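Local coordinates for protein amino Transferase (Eubacterium rectale, PDB 3ELE) that probably transfers amino groups between amino acids and keto acids with the help of bound pyridoxal-5'-phosphate, as a class I and II aminotransferase, at residues G94-A99 with P263-D268; Y103-M106 with A110-S113; A153-F158 with P368-I373; I323-F328 with K339-D344. One frame throughout, in Å; residues are numbered along the deposited sequence.

In the fold
Contacts 1 and 2 belong to the part of the chain built on the seven-stranded mixed sheet, where 94-99 runs on shortly into 103-106, at strand 102-105; contact 2 is nested inside the loop that contact 1 closes, with centres 18 Å apart. Contact 2 lies close to the cofactor, the side chain of Ala110 being about 7 Å from a bound pyridoxal-5'-phosphate, and contact 3 farther off, with the side chain of Phe158 about 14 Å from one. Contacts 3 and 4 share the small antiparallel sheet, with centres 10 Å apart, and touch directly: Gly369 O probably accepts from Ala340 N at 2.8 Å. Contacts 1 and 4 lie farthest apart, 44 Å between centres, on opposite sides of the chain's centre.

Contact 1 (G94-A99 with P263-D268); sequences GTHFNA and PDEVYD
His96 sets the edge of its imidazole against the carboxylate of Glu265, and NE2 donates to OE2 over 2.6 Å in a fairly straight bond (162°). OE2 lies in the plane of the imidazole, but seen from the acid the nitrogen comes from above the carboxylate plane, the two flat groups being turned 82° to one another. The two side chains advance from opposite directions: CG of His96 sits between its own N and carbonyl carbon (chi1 55°), and the Glu265 chain folds at chi2 to bring its carboxylate round to the ring. This is a histidine-carboxylate hydrogen bond between two loops, one joining helix 79-93 to strand 102-105 at the border of the large mixed sheet, the other leading from the adjacent strand 258-261 into helix 269-282. Glu265 is the third residue of a type I beta turn running from Pro263 to Val266. Deeper in, Phe97 and Pro263 lie side by side and point the same way, with ring atom CE1 of Phe97 4.1 Å from CB of Pro263; Ala86 and Leu89 of helix 79-93 also pack against the phenylalanine. Farther along, water 1 donates both to Asn98 OD1 (2.7 Å) and to Asp264 OD1 (3.1 Å), bridging the loops. Asp264 OD1 is also hydrogen-bonded to Asn101 ND2, which ties the turn to the residue just before strand 102-105.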
loop_
_atom_site.group_PDB
_atom_site.type_symbol
_atom_site.label_atom_id
_atom_site.label_comp_id
_atom_site.label_asym_id
_atom_site.label_seq_id
_atom_site.Cartn_x
_atom_site.Cartn_y
_atom_site.Cartn_z
ATOM N N GLY A 94 25.435 9.225 13.532
ATOM C CA GLY A 94 25.669 9.455 14.955
ATOM C C GLY A 94 24.414 9.641 15.783
ATOM O O GLY A 94 24.464 10.168 16.889
ATOM N N THR A 95 23.299 9.157 15.241
ATOM C CA THR A 95 22.006 9.142 15.882
ATOM C C THR A 95 21.978 7.955 16.886
ATOM O O THR A 95 22.974 7.206 17.004
ATOM C CB THR A 95 20.889 9.053 14.811
ATOM O OG1 THR A 95 21.180 7.981 13.896
ATOM C CG2 THR A 95 20.820 10.336 14.042
ATOM N N HIS A 96 20.859 7.812 17.609
ATOM C CA HIS A 96 20.684 6.765 18.645
ATOM C C HIS A 96 19.323 6.059 18.528
ATOM O O HIS A 96 18.657 5.775 19.541
ATOM C CB HIS A 96 20.880 7.372 20.058
ATOM C CG HIS A 96 19.998 8.550 20.329
ATOM N ND1 HIS A 96 20.370 9.837 20.006
ATOM C CD2 HIS A 96 18.747 8.636 20.847
ATOM C CE1 HIS A 96 19.393 10.668 20.330
ATOM N NE2 HIS A 96 18.394 9.962 20.834
ATOM N N PHE A 97 18.940 5.738 17.289
ATOM C CA PHE A 97 17.677 5.047 17.030
ATOM C C PHE A 97 17.769 3.563 17.406
ATOM O O PHE A 97 18.855 2.988 17.487
ATOM C CB PHE A 97 17.274 5.105 15.539
ATOM C CG PHE A 97 17.201 6.485 14.979
ATOM C CD1 PHE A 97 16.305 7.405 15.510
ATOM C CD2 PHE A 97 18.006 6.870 13.901
ATOM C CE1 PHE A 97 16.226 8.678 15.008
ATOM C CE2 PHE A 97 17.922 8.154 13.374
ATOM C CZ PHE A 97 17.027 9.056 13.935
ATOM N N ASN A 98 16.603 2.973 17.657
ATOM C CA ASN A 98 16.468 1.527 17.859
ATOM C C ASN A 98 15.413 1.030 16.865
ATOM O O ASN A 98 14.806 1.836 16.166
ATOM C CB ASN A 98 16.172 1.190 19.338
ATOM C CG ASN A 98 14.875 1.777 19.842
ATOM O OD1 ASN A 98 13.822 1.659 19.207
ATOM N ND2 ASN A 98 14.930 2.383 21.023
ATOM N N ALA A 99 15.193 -0.281 16.810
ATOM C CA ALA A 99 14.197 -0.885 15.892
ATOM C C ALA A 99 12.804 -0.212 15.991
ATOM O O ALA A 99 12.145 0.058 14.970
ATOM C CB ALA A 99 14.067 -2.382 16.170
ATOM N N PRO A 263 11.585 9.561 15.578
ATOM C CA PRO A 263 12.554 9.707 16.697
ATOM C C PRO A 263 11.921 9.741 18.087
ATOM O O PRO A 263 10.756 10.096 18.220
ATOM C CB PRO A 263 13.237 11.062 16.405
ATOM C CG PRO A 263 12.977 11.321 14.973
ATOM C CD PRO A 263 11.661 10.718 14.671
ATOM N N ASP A 264 12.699 9.380 19.102
ATOM C CA ASP A 264 12.255 9.461 20.488
ATOM C C ASP A 264 12.057 10.916 20.932
ATOM O O ASP A 264 11.203 11.169 21.773
ATOM C CB ASP A 264 13.223 8.738 21.462
ATOM C CG ASP A 264 13.105 7.213 21.420
ATOM O OD1 ASP A 264 12.324 6.642 20.625
ATOM O OD2 ASP A 264 13.821 6.570 22.220
ATOM N N GLU A 265 12.785 11.858 20.315
ATOM C CA GLU A 265 12.747 13.279 20.693
ATOM C C GLU A 265 11.546 14.055 20.182
ATOM O O GLU A 265 11.442 15.234 20.465
ATOM C CB GLU A 265 14.059 14.011 20.332
ATOM C CG GLU A 265 15.297 13.508 21.105
ATOM C CD GLU A 265 15.750 12.115 20.701
ATOM O OE1 GLU A 265 15.554 11.729 19.533
ATOM O OE2 GLU A 265 16.304 11.398 21.546
ATOM N N VAL A 266 10.645 13.426 19.426
ATOM C CA VAL A 266 9.370 14.056 19.065
ATOM C C VAL A 266 8.597 14.273 20.375
ATOM O O VAL A 266 8.871 13.569 21.364
ATOM C CB VAL A 266 8.522 13.242 18.047
ATOM C CG1 VAL A 266 9.216 13.198 16.696
ATOM C CG2 VAL A 266 8.206 11.822 18.548
ATOM N N TYR A 267 7.672 15.240 20.372
ATOM C CA TYR A 267 6.864 15.651 21.551
ATOM C C TYR A 267 6.351 14.465 22.405
ATOM O O TYR A 267 6.372 14.532 23.632
ATOM C CB TYR A 267 5.677 16.580 21.116
ATOM C CG TYR A 267 4.533 15.801 20.498
ATOM C CD1 TYR A 267 4.673 15.175 19.232
ATOM C CD2 TYR A 267 3.360 15.569 21.212
ATOM C CE1 TYR A 267 3.645 14.388 18.695
ATOM C CE2 TYR A 267 2.333 14.789 20.675
ATOM C CZ TYR A 267 2.487 14.205 19.407
ATOM O OH TYR A 267 1.480 13.441 18.861
ATOM N N ASP A 268 5.914 13.392 21.734
ATOM C CA ASP A 268 5.393 12.170 22.372
ATOM C C ASP A 268 5.526 11.021 21.341
ATOM O O ASP A 268 4.636 10.812 20.524
ATOM C CB ASP A 268 3.928 12.399 22.833
ATOM C CG ASP A 268 3.391 11.289 23.742
ATOM O OD1 ASP A 268 3.806 10.113 23.650
ATOM O OD2 ASP A 268 2.519 11.612 24.574
HETATM O O HOH W 1 12.236 3.526 20.270
#

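Contact 2 (Y103-M106 with A110-S113); sequences YMTM and ASLS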
loop_
_atom_site.group_PDB
_atom_site.type_symbol
_atom_site.label_atom_id
_atom_site.label_comp_id
_atom_site.label_asym_id
_atom_site.label_seq_id
_atom_site.Cartn_x
_atom_site.Cartn_y
_atom_site.Cartn_z
ATOM N N TYR A 103 9.052 2.263 11.049
ATOM C CA TYR A 103 7.800 1.633 10.583
ATOM C C TYR A 103 8.026 1.344 9.103
ATOM O O TYR A 103 8.190 2.285 8.334
ATOM C CB TYR A 103 6.601 2.559 10.813
ATOM C CG TYR A 103 5.265 1.980 10.406
ATOM C CD1 TYR A 103 4.834 2.043 9.090
ATOM C CD2 TYR A 103 4.423 1.387 11.327
ATOM C CE1 TYR A 103 3.618 1.516 8.690
ATOM C CE2 TYR A 103 3.208 0.852 10.938
ATOM C CZ TYR A 103 2.803 0.927 9.616
ATOM O OH TYR A 103 1.594 0.410 9.192
HETATM N N MSE A 104 8.041 0.070 8.710
HETATM C CA MSE A 104 8.327 -0.314 7.325
HETATM C C MSE A 104 7.094 -0.077 6.448
HETATM O O MSE A 104 5.994 -0.491 6.802
HETATM C CB MSE A 104 8.795 -1.768 7.211
HETATM C CG MSE A 104 10.009 -2.122 8.103
HETATM SE SE MSE A 104 11.513 -0.934 7.926
HETATM C CE MSE A 104 11.980 -1.334 6.092
ATOM N N THR A 105 7.315 0.583 5.313
ATOM C CA THR A 105 6.248 0.993 4.402
ATOM C C THR A 105 6.480 0.472 2.988
ATOM O O THR A 105 7.539 -0.059 2.670
ATOM C CB THR A 105 6.119 2.537 4.348
ATOM O OG1 THR A 105 7.322 3.095 3.798
ATOM C CG2 THR A 105 5.823 3.139 5.732
HETATM N N MSE A 106 5.469 0.671 2.152
HETATM C CA MSE A 106 5.468 0.271 0.760
HETATM C C MSE A 106 5.860 1.439 -0.136
HETATM O O MSE A 106 5.101 1.842 -1.025
HETATM C CB MSE A 106 4.093 -0.310 0.427
HETATM C CG MSE A 106 3.816 -1.552 1.324
HETATM SE SE MSE A 106 2.294 -2.525 0.798
HETATM C CE MSE A 106 1.053 -1.247 1.310
ATOM N N ALA A 110 3.724 5.827 0.320
ATOM C CA ALA A 110 3.047 5.265 1.483
ATOM C C ALA A 110 3.519 5.983 2.768
ATOM O O ALA A 110 2.708 6.297 3.617
ATOM C CB ALA A 110 3.277 3.767 1.571
ATOM N N SER A 111 4.815 6.278 2.869
ATOM C CA SER A 111 5.393 6.963 4.035
ATOM C C SER A 111 4.793 8.359 4.193
ATOM O O SER A 111 4.356 8.732 5.279
ATOM C CB SER A 111 6.932 7.053 3.925
ATOM O OG SER A 111 7.557 5.775 3.947
ATOM N N LEU A 112 4.749 9.107 3.097
ATOM C CA LEU A 112 4.158 10.476 3.087
ATOM C C LEU A 112 2.679 10.442 3.438
ATOM O O LEU A 112 2.240 11.205 4.312
ATOM C CB LEU A 112 4.370 11.142 1.723
ATOM C CG LEU A 112 5.836 11.465 1.388
ATOM C CD1 LEU A 112 6.004 11.784 -0.091
ATOM C CD2 LEU A 112 6.366 12.599 2.263
ATOM N N SER A 113 1.935 9.516 2.809
ATOM C CA SER A 113 0.493 9.350 3.059
ATOM C C SER A 113 0.221 9.107 4.547
ATOM O O SER A 113 -0.622 9.803 5.147
ATOM C CB SER A 113 -0.092 8.223 2.195
ATOM O OG SER A 113 -0.003 8.545 0.811
#
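Thr105 and Ser111 meet through their hydroxyls, OG1 and OG lying 2.7 Å apart. The threonine hydroxyl is held between its backbone N and carbonyl carbon (chi1 64°), which turns OG1 to the helix, while CG2 also stays near the serine oxygen, at 3.6 Å. Both hydroxyls are buried, and Gly107 O and Tyr259 O lie in hydrogen-bonding range of OG1 and OG respectively. The carbonyls thus compete for the two protons, and the direction between the hydroxyls stays open. The polar cluster draws the strand end, the first turn of the helix and the neighbouring strand together.

The rest is van der Waals packing. The methyl of Ala110 fits against the backbone of Met106, with CB 3.7 Å from Met106 O; the apolar touch is with CB of that selenomethionine, 4.3 Å from Ala110 CB. Against Thr105 the methyl rests at the branch carbon, CB to CB 4.2 Å.

Together these contacts shape a tight strand-to-helix connection whose intervening residues, Gly107 to Ala109, line the cofactor pocket. Strand 102-105 runs beside strand 258-261, helix 136-143 packs on Leu112 and Ser113 of helix 108-119, and Met106 meets its counterpart, Met106 of the second subunit.

Contact 3 (A153-F158 with P368-I373); sequences ADTEHF and PGWVRI
Thr155 reaches Trp370 with its methyl, CG2 lying 3.9 Å from the indole NE1, and the two side chains cross obliquely. The turn from Thr155 to Phe158 is held by Asp154, whose OD1 accepts weakly from Glu156 N and, in an almost straight bond (174°), from the backbone N of His157, an Asx motif. A backbone bond from Phe158 N to Asp154 O draws the loop tight. At Phe158 the main contact is made. Its ring turns an edge, through CE2 and CZ, to one face of the Trp370 six-membered ring in a T-shaped stack, the centroids 5.2 Å apart and the planes at 87°. The closest atoms are Phe158 CE2 and Trp370 CH2, at 3.8 Å. With CG opposite its carbonyl carbon (chi1 -68°), Trp370 sends the indole out to the loop. The loop follows strand 147-151, an outer strand of the large sheet, while Trp370 belongs to strand 370-374 of the small antiparallel sheet, so the stack joins the two sheet regions of this aminotransferase. An alanine in place of Trp370 is likely to leave the Phe158 edge facing a gap and the Thr155 methyl without its indole neighbour. Beyond the stack, Phe337 meets both rings, and Lys339 makes a cation-pi contact with the indole.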
loop_
_atom_site.group_PDB
_atom_site.type_symbol
_atom_site.label_atom_id
_atom_site.label_comp_id
_atom_site.label_asym_id
_atom_site.label_seq_id
_atom_site.Cartn_x
_atom_site.Cartn_y
_atom_site.Cartn_z
ATOM N N ALA A 153 9.512 30.086 -4.745
ATOM C CA ALA A 153 10.889 29.639 -4.883
ATOM C C ALA A 153 11.958 30.715 -4.631
ATOM O O ALA A 153 11.745 31.908 -4.892
ATOM C CB ALA A 153 11.126 29.000 -6.282
ATOM N N ASP A 154 13.072 30.253 -4.062
ATOM C CA ASP A 154 14.302 31.014 -3.959
ATOM C C ASP A 154 14.970 30.641 -5.279
ATOM O O ASP A 154 15.648 29.626 -5.374
ATOM C CB ASP A 154 15.148 30.548 -2.771
ATOM C CG ASP A 154 16.594 30.998 -2.848
ATOM O OD1 ASP A 154 16.876 32.024 -3.500
ATOM O OD2 ASP A 154 17.460 30.298 -2.267
ATOM N N THR A 155 14.759 31.453 -6.305
ATOM C CA THR A 155 15.379 31.198 -7.621
ATOM C C THR A 155 16.860 31.625 -7.692
ATOM O O THR A 155 17.524 31.320 -8.681
ATOM C CB THR A 155 14.556 31.841 -8.763
ATOM O OG1 THR A 155 14.298 33.207 -8.437
ATOM C CG2 THR A 155 13.205 31.092 -8.947
ATOM N N GLU A 156 17.374 32.305 -6.654
ATOM C CA GLU A 156 18.777 32.722 -6.594
ATOM C C GLU A 156 19.649 31.503 -6.270
ATOM O O GLU A 156 20.521 31.157 -7.055
ATOM C CB GLU A 156 18.982 33.875 -5.585
ATOM C CG GLU A 156 18.193 35.159 -5.949
ATOM C CD GLU A 156 18.289 36.304 -4.913
ATOM O OE1 GLU A 156 18.480 36.059 -3.692
ATOM O OE2 GLU A 156 18.129 37.479 -5.331
ATOM N N HIS A 157 19.366 30.829 -5.153
ATOM C CA HIS A 157 20.144 29.644 -4.686
ATOM C C HIS A 157 19.378 28.314 -4.510
ATOM O O HIS A 157 20.016 27.295 -4.260
ATOM C CB HIS A 157 20.819 29.988 -3.345
ATOM C CG HIS A 157 21.751 31.156 -3.420
ATOM N ND1 HIS A 157 23.021 31.061 -3.952
ATOM C CD2 HIS A 157 21.598 32.446 -3.033
ATOM C CE1 HIS A 157 23.609 32.242 -3.890
ATOM N NE2 HIS A 157 22.766 33.101 -3.340
ATOM N N PHE A 158 18.047 28.316 -4.666
ATOM C CA PHE A 158 17.185 27.133 -4.456
ATOM C C PHE A 158 17.306 26.506 -3.056
ATOM O O PHE A 158 17.356 25.277 -2.898
ATOM C CB PHE A 158 17.290 26.135 -5.610
ATOM C CG PHE A 158 16.748 26.677 -6.896
ATOM C CD1 PHE A 158 15.366 26.727 -7.111
ATOM C CD2 PHE A 158 17.605 27.196 -7.872
ATOM C CE1 PHE A 158 14.842 27.261 -8.313
ATOM C CE2 PHE A 158 17.091 27.735 -9.067
ATOM C CZ PHE A 158 15.709 27.764 -9.285
ATOM N N PRO A 368 7.132 28.991 -12.624
ATOM C CA PRO A 368 7.061 29.514 -13.988
ATOM C C PRO A 368 8.409 30.108 -14.457
ATOM O O PRO A 368 9.186 30.642 -13.645
ATOM C CB PRO A 368 5.997 30.627 -13.898
ATOM C CG PRO A 368 5.251 30.384 -12.635
ATOM C CD PRO A 368 6.196 29.695 -11.719
ATOM N N GLY A 369 8.655 30.010 -15.760
ATOM C CA GLY A 369 9.892 30.483 -16.374
ATOM C C GLY A 369 11.059 29.508 -16.394
ATOM O O GLY A 369 12.091 29.827 -16.974
ATOM N N TRP A 370 10.896 28.333 -15.775
ATOM C CA TRP A 370 11.930 27.292 -15.690
ATOM C C TRP A 370 11.399 25.988 -16.243
ATOM O O TRP A 370 10.207 25.855 -16.517
ATOM C CB TRP A 370 12.349 27.080 -14.231
ATOM C CG TRP A 370 13.086 28.226 -13.639
ATOM C CD1 TRP A 370 12.553 29.407 -13.240
ATOM C CD2 TRP A 370 14.506 28.321 -13.398
ATOM N NE1 TRP A 370 13.531 30.225 -12.758
ATOM C CE2 TRP A 370 14.740 29.587 -12.821
ATOM C CE3 TRP A 370 15.596 27.447 -13.589
ATOM C CZ2 TRP A 370 16.031 30.029 -12.437
ATOM C CZ3 TRP A 370 16.888 27.874 -13.210
ATOM C CH2 TRP A 370 17.088 29.159 -12.630
ATOM N N VAL A 371 12.308 25.047 -16.470
ATOM C CA VAL A 371 11.953 23.702 -16.914
ATOM C C VAL A 371 12.799 22.663 -16.181
ATOM O O VAL A 371 13.880 22.976 -15.686
ATOM C CB VAL A 371 12.133 23.514 -18.429
ATOM C CG1 VAL A 371 11.235 24.481 -19.199
ATOM C CG2 VAL A 371 13.635 23.645 -18.850
ATOM N N ARG A 372 12.283 21.442 -16.119
ATOM C CA ARG A 372 12.967 20.316 -15.521
ATOM C C ARG A 372 13.371 19.364 -16.644
ATOM O O ARG A 372 12.520 18.915 -17.430
ATOM C CB ARG A 372 12.073 19.571 -14.536
ATOM C CG ARG A 372 12.850 18.453 -13.817
ATOM C CD ARG A 372 11.970 17.532 -13.047
ATOM N NE ARG A 372 11.266 16.580 -13.897
ATOM C CZ ARG A 372 10.523 15.560 -13.449
ATOM N NH1 ARG A 372 10.348 15.351 -12.162
ATOM N NH2 ARG A 372 9.929 14.751 -14.314
ATOM N N ILE A 373 14.661 19.034 -16.669
ATOM C CA ILE A 373 15.261 18.106 -17.635
ATOM C C ILE A 373 15.823 16.937 -16.796
ATOM O O ILE A 373 16.762 17.114 -16.033
ATOM C CB ILE A 373 16.406 18.810 -18.429
ATOM C CG1 ILE A 373 15.923 20.125 -19.062
ATOM C CG2 ILE A 373 16.985 17.880 -19.468
ATOM C CD1 ILE A 373 16.901 20.808 -20.027
#

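Contact 4 (I323-F328 with K339-D344); sequences IGYHCF and KALEDD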
loop_
_atom_site.group_PDB
_atom_site.type_symbol
_atom_site.label_atom_id
_atom_site.label_comp_id
_atom_site.label_asym_id
_atom_site.label_seq_id
_atom_site.Cartn_x
_atom_site.Cartn_y
_atom_site.Cartn_z
ATOM N N ILE A 323 26.213 26.372 -24.783
ATOM C CA ILE A 323 25.271 26.910 -25.801
ATOM C C ILE A 323 24.752 28.308 -25.429
ATOM O O ILE A 323 24.589 29.161 -26.319
ATOM C CB ILE A 323 24.069 25.941 -26.059
ATOM C CG1 ILE A 323 24.549 24.706 -26.832
ATOM C CG2 ILE A 323 22.968 26.609 -26.887
ATOM C CD1 ILE A 323 23.501 23.583 -26.884
ATOM N N GLY A 324 24.544 28.533 -24.128
ATOM C CA GLY A 324 24.036 29.798 -23.590
ATOM C C GLY A 324 22.871 29.702 -22.619
ATOM O O GLY A 324 22.399 30.730 -22.160
ATOM N N TYR A 325 22.398 28.481 -22.313
ATOM C CA TYR A 325 21.304 28.268 -21.368
ATOM C C TYR A 325 21.769 28.528 -19.949
ATOM O O TYR A 325 22.936 28.305 -19.633
ATOM C CB TYR A 325 20.771 26.829 -21.439
ATOM C CG TYR A 325 20.055 26.467 -22.715
ATOM C CD1 TYR A 325 18.686 26.714 -22.858
ATOM C CD2 TYR A 325 20.728 25.849 -23.778
ATOM C CE1 TYR A 325 17.995 26.357 -24.025
ATOM C CE2 TYR A 325 20.056 25.502 -24.951
ATOM C CZ TYR A 325 18.687 25.750 -25.063
ATOM O OH TYR A 325 18.011 25.412 -26.213
ATOM N N HIS A 326 20.862 29.020 -19.107
ATOM C CA HIS A 326 21.169 29.199 -17.679
ATOM C C HIS A 326 20.615 27.998 -16.913
ATOM O O HIS A 326 19.393 27.880 -16.742
ATOM C CB HIS A 326 20.633 30.495 -17.062
ATOM C CG HIS A 326 20.824 30.540 -15.575
ATOM N ND1 HIS A 326 22.030 30.864 -14.993
ATOM C CD2 HIS A 326 20.000 30.182 -14.558
ATOM C CE1 HIS A 326 21.921 30.766 -13.680
ATOM N NE2 HIS A 326 20.704 30.343 -13.389
ATOM N N CYS A 327 21.529 27.145 -16.443
ATOM C CA CYS A 327 21.211 25.966 -15.648
ATOM C C CYS A 327 21.650 26.189 -14.204
ATOM O O CYS A 327 22.719 26.746 -13.944
ATOM C CB CYS A 327 21.979 24.744 -16.153
ATOM S SG CYS A 327 21.928 24.399 -17.921
ATOM N N PHE A 328 20.821 25.752 -13.267
ATOM C CA PHE A 328 21.192 25.712 -11.847
ATOM C C PHE A 328 21.976 24.396 -11.715
ATOM O O PHE A 328 21.437 23.332 -12.066
ATOM C CB PHE A 328 19.936 25.746 -10.961
ATOM C CG PHE A 328 20.182 25.379 -9.524
ATOM C CD1 PHE A 328 21.061 26.127 -8.739
ATOM C CD2 PHE A 328 19.512 24.295 -8.941
ATOM C CE1 PHE A 328 21.286 25.785 -7.395
ATOM C CE2 PHE A 328 19.729 23.950 -7.601
ATOM C CZ PHE A 328 20.617 24.697 -6.829
ATOM N N LYS A 339 16.601 27.561 -16.871
ATOM C CA LYS A 339 15.732 28.692 -17.142
ATOM C C LYS A 339 15.249 28.659 -18.605
ATOM O O LYS A 339 16.052 28.458 -19.521
ATOM C CB LYS A 339 16.374 30.059 -16.814
ATOM C CG LYS A 339 15.253 31.099 -16.841
ATOM C CD LYS A 339 15.405 32.427 -16.212
ATOM C CE LYS A 339 13.945 33.023 -16.031
ATOM N NZ LYS A 339 12.903 32.645 -17.122
ATOM N N ALA A 340 13.938 28.843 -18.804
ATOM C CA ALA A 340 13.350 28.904 -20.154
ATOM C C ALA A 340 13.849 30.163 -20.886
ATOM O O ALA A 340 14.204 31.160 -20.245
ATOM C CB ALA A 340 11.830 28.912 -20.083
ATOM N N LEU A 341 13.875 30.112 -22.215
ATOM C CA LEU A 341 14.345 31.246 -23.028
ATOM C C LEU A 341 13.319 32.378 -23.123
ATOM O O LEU A 341 13.639 33.452 -23.618
ATOM C CB LEU A 341 14.826 30.773 -24.395
ATOM C CG LEU A 341 15.924 29.697 -24.314
ATOM C CD1 LEU A 341 16.365 29.316 -25.693
ATOM C CD2 LEU A 341 17.129 30.137 -23.483
ATOM N N GLU A 342 12.089 32.117 -22.675
ATOM C CA GLU A 342 11.045 33.137 -22.512
ATOM C C GLU A 342 10.348 32.868 -21.181
ATOM O O GLU A 342 10.500 31.780 -20.620
ATOM C CB GLU A 342 10.064 33.136 -23.689
ATOM C CG GLU A 342 9.456 31.785 -24.032
ATOM C CD GLU A 342 8.363 31.899 -25.070
ATOM O OE1 GLU A 342 7.367 32.602 -24.793
ATOM O OE2 GLU A 342 8.475 31.266 -26.142
ATOM N N ASP A 343 9.622 33.863 -20.670
ATOM C CA ASP A 343 8.872 33.738 -19.400
ATOM C C ASP A 343 7.864 32.592 -19.413
ATOM O O ASP A 343 7.626 31.981 -18.372
ATOM C CB ASP A 343 8.070 35.026 -19.077
ATOM C CG ASP A 343 8.943 36.244 -18.798
ATOM O OD1 ASP A 343 10.151 36.104 -18.474
ATOM O OD2 ASP A 343 8.383 37.359 -18.890
ATOM N N ASP A 344 7.243 32.338 -20.569
ATOM C CA ASP A 344 6.245 31.271 -20.709
ATOM C C ASP A 344 6.943 29.942 -20.990
ATOM O O ASP A 344 7.212 29.605 -22.143
ATOM C CB ASP A 344 5.211 31.625 -21.797
ATOM C CG ASP A 344 4.036 30.643 -21.863
ATOM O OD1 ASP A 344 4.080 29.561 -21.249
ATOM O OD2 ASP A 344 3.057 30.946 -22.573
HETATM O O HOH W 2 18.329 29.651 -20.060
#
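This contact joins an edge of the small antiparallel sheet to the loop that leaves it, pairing backbones through one direct bond and one water, with a hydrophobic patch alongside. Lys339 N donates to His326 O over 2.8 Å, nearly straight at 173°. In the second link of this pair, water 2 stands in for a direct bond: it accepts from His326 N (2.8 Å) and donates to Lys339 O (2.6 Å). The His326 ring turns its edge to Lys339, CD2 coming 4.3 Å from CB. The lysine chain then leads away, and its NZ bonds to Gly369 O. In the patch, the side chains of Leu341 and Tyr325 cross at about a right angle. CG of Leu341 stands opposite its carbonyl carbon (chi1 -56°), which brings both methyls to the ring, CD1 lying 3.8 Å from Tyr325 CE1 and CD2 touching Tyr325 CD1. An asparagine here, lacking both methyls, would probably leave the Tyr325 ring without its apolar neighbour and set a polar amide against it. Phe348 of helix 345-353 packs on both residues, and Tyr325 OH bonds to Phe389 O. The water-opened pair continues the antiparallel pairing of strand 335-339 beyond the short, weakly bonded 327-328, at the sheet's outer edge, consistent with the small domain of this aminotransferase family.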